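Long-range contact in Tat (Twin-arginine translocation) pathway signal sequence containing protein (Mycobacterium tuberculosis, PDB 5IMU), which is of unknown function but is probably exported through the twin-arginine translocation pathway, as a protein predicted to carry a Tat signal sequence: residues V47-A51 and L175-H181. Residues are numbered along the deposited sequence.
Sequences VTDLA and LKAYPSH
Val47 is extended, in strand 44-48. The chain then turns at Asp49 (phi/psi -93°/16°) and Leu50 (-58°/-44°). A weak hydrogen bond from Leu50 N to Thr48 OG1 (3.4 Å) closes the start of this turn. The facing segment is the end of helix 157-177 and the loop after it. Tyr178 is the first residue to leave helical angles (-50°/138°), and a cis peptide bond precedes Pro179. Ser180 N bonds back to Ala177 O at 2.7 Å. The backbones stay well apart: the nearest CA atoms, of Leu50 and Pro179, are 7.7 Å from each other. Side chains therefore bridge the gap. Tyr178 is t (chi1 179°, chi2 -84°) and points toward the turn. Its OH donates to Asp49 OD1 at 2.5 Å, a short bond near the ring plane; chi1 of Asp49 is p (63°). The same OH also pairs with Ser32 N. His181 is p (chi1 51°, chi2 -66°), and its NE2 donates to Leu50 O at 2.9 Å. Leu50 (t, p) lies beside the two hydrogen bonds and turns its side chain toward Leu175. Its CD1 lies over a His181 ring face in a CH-pi contact, 4.3 Å from the centroid. This CD1 also meets Leu175 CD2 at 3.8 Å, with Leu175 in m, t, and Tyr178 CD2 at 4.0 Å. Trp189 of helix 183-199 packs against Leu50 as well. The arrangement is an interdomain contact: a turn leaving the mixed sheet of the DUF5632 region docks on the C-terminal end of helix 157-177 and the loop that leads to helix 183-199, in the helical DUF5631 region.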
loop_
_atom_site.group_PDB
_atom_site.type_symbol
_atom_site.label_atom_id
_atom_site.label_comp_id
_atom_site.label_asym_id
_atom_site.label_seq_id
_atom_site.Cartn_x
_atom_site.Cartn_y
_atom_site.Cartn_z
ATOM N N VAL A 47 -5.985 5.970 -3.585
ATOM C CA VAL A 47 -4.629 5.969 -4.122
ATOM C C VAL A 47 -3.718 6.847 -3.273
ATOM O O VAL A 47 -4.165 7.764 -2.578
ATOM C CB VAL A 47 -4.576 6.459 -5.588
ATOM C CG1 VAL A 47 -5.484 5.626 -6.482
ATOM C CG2 VAL A 47 -4.934 7.939 -5.671
ATOM N N THR A 48 -2.425 6.534 -3.331
ATOM C CA THR A 48 -1.347 7.462 -3.033
ATOM C C THR A 48 -0.357 7.387 -4.187
ATOM O O THR A 48 -0.313 6.397 -4.922
ATOM C CB THR A 48 -0.641 7.140 -1.706
ATOM O OG1 THR A 48 0.476 8.023 -1.531
ATOM C CG2 THR A 48 -0.142 5.702 -1.703
ATOM N N ASP A 49 0.435 8.444 -4.358
ATOM C CA ASP A 49 1.426 8.472 -5.426
ATOM C C ASP A 49 2.796 7.988 -4.965
ATOM O O ASP A 49 3.793 8.220 -5.660
ATOM C CB ASP A 49 1.525 9.878 -6.028
ATOM C CG ASP A 49 2.003 10.920 -5.030
ATOM O OD1 ASP A 49 2.099 10.614 -3.822
ATOM O OD2 ASP A 49 2.284 12.058 -5.462
ATOM N N LEU A 50 2.861 7.317 -3.812
ATOM C CA LEU A 50 4.132 6.806 -3.308
ATOM C C LEU A 50 4.786 5.858 -4.307
ATOM O O LEU A 50 5.995 5.941 -4.553
ATOM C CB LEU A 50 3.915 6.105 -1.966
ATOM C CG LEU A 50 5.122 5.464 -1.274
ATOM C CD1 LEU A 50 6.160 6.509 -0.883
ATOM C CD2 LEU A 50 4.678 4.664 -0.056
ATOM N N ALA A 51 4.003 4.958 -4.905
ATOM C CA ALA A 51 4.553 3.986 -5.843
ATOM C C ALA A 51 3.489 3.396 -6.761
ATOM O O ALA A 51 3.218 2.193 -6.709
ATOM C CB ALA A 51 5.267 2.864 -5.084
ATOM N N LEU A 175 9.968 7.611 3.286
ATOM C CA LEU A 175 9.020 8.693 3.518
ATOM C C LEU A 175 9.707 10.010 3.851
ATOM O O LEU A 175 9.117 11.072 3.629
ATOM C CB LEU A 175 8.037 8.306 4.624
ATOM C CG LEU A 175 7.173 7.103 4.236
ATOM C CD1 LEU A 175 6.065 6.875 5.241
ATOM C CD2 LEU A 175 6.612 7.278 2.832
ATOM N N LYS A 176 10.938 9.972 4.361
ATOM C CA LYS A 176 11.683 11.208 4.559
ATOM C C LYS A 176 12.269 11.730 3.251
ATOM O O LYS A 176 12.457 12.943 3.101
ATOM C CB LYS A 176 12.786 10.997 5.599
ATOM C CG LYS A 176 12.261 10.844 7.026
ATOM C CD LYS A 176 13.356 10.398 7.989
ATOM C CE LYS A 176 12.841 10.302 9.421
ATOM N NZ LYS A 176 12.417 11.625 9.959
ATOM N N ALA A 177 12.552 10.840 2.296
ATOM C CA ALA A 177 13.068 11.273 1.003
ATOM C C ALA A 177 11.954 11.717 0.063
ATOM O O ALA A 177 12.209 12.493 -0.866
ATOM C CB ALA A 177 13.885 10.152 0.360
ATOM N N TYR A 178 10.734 11.234 0.285
ATOM C CA TYR A 178 9.552 11.629 -0.483
ATOM C C TYR A 178 9.439 13.154 -0.557
ATOM O O TYR A 178 9.677 13.842 0.436
ATOM C CB TYR A 178 8.300 11.013 0.162
ATOM C CG TYR A 178 6.969 11.328 -0.497
ATOM C CD1 TYR A 178 6.285 12.502 -0.203
ATOM C CD2 TYR A 178 6.377 10.428 -1.377
ATOM C CE1 TYR A 178 5.066 12.785 -0.787
ATOM C CE2 TYR A 178 5.153 10.703 -1.966
ATOM C CZ TYR A 178 4.502 11.883 -1.666
ATOM O OH TYR A 178 3.285 12.163 -2.247
ATOM N N PRO A 179 9.078 13.689 -1.735
ATOM C CA PRO A 179 8.718 12.955 -2.956
ATOM C C PRO A 179 9.901 12.600 -3.858
ATOM O O PRO A 179 9.680 12.156 -4.985
ATOM C CB PRO A 179 7.783 13.930 -3.671
ATOM C CG PRO A 179 8.298 15.273 -3.284
ATOM C CD PRO A 179 8.867 15.141 -1.889
ATOM N N SER A 180 11.130 12.792 -3.376
ATOM C CA SER A 180 12.332 12.458 -4.131
ATOM C C SER A 180 12.909 11.104 -3.730
ATOM O O SER A 180 14.131 10.916 -3.743
ATOM C CB SER A 180 13.384 13.555 -3.968
ATOM O OG SER A 180 12.891 14.804 -4.421
ATOM N N HIS A 181 12.047 10.158 -3.374
ATOM C CA HIS A 181 12.486 8.833 -2.968
ATOM C C HIS A 181 12.920 8.009 -4.175
ATOM O O HIS A 181 12.494 8.248 -5.308
ATOM C CB HIS A 181 11.362 8.114 -2.225
ATOM C CG HIS A 181 10.054 8.128 -2.954
ATOM N ND1 HIS A 181 9.342 9.286 -3.186
ATOM C CD2 HIS A 181 9.329 7.125 -3.505
ATOM C CE1 HIS A 181 8.237 8.996 -3.849
ATOM N NE2 HIS A 181 8.204 7.692 -4.054
#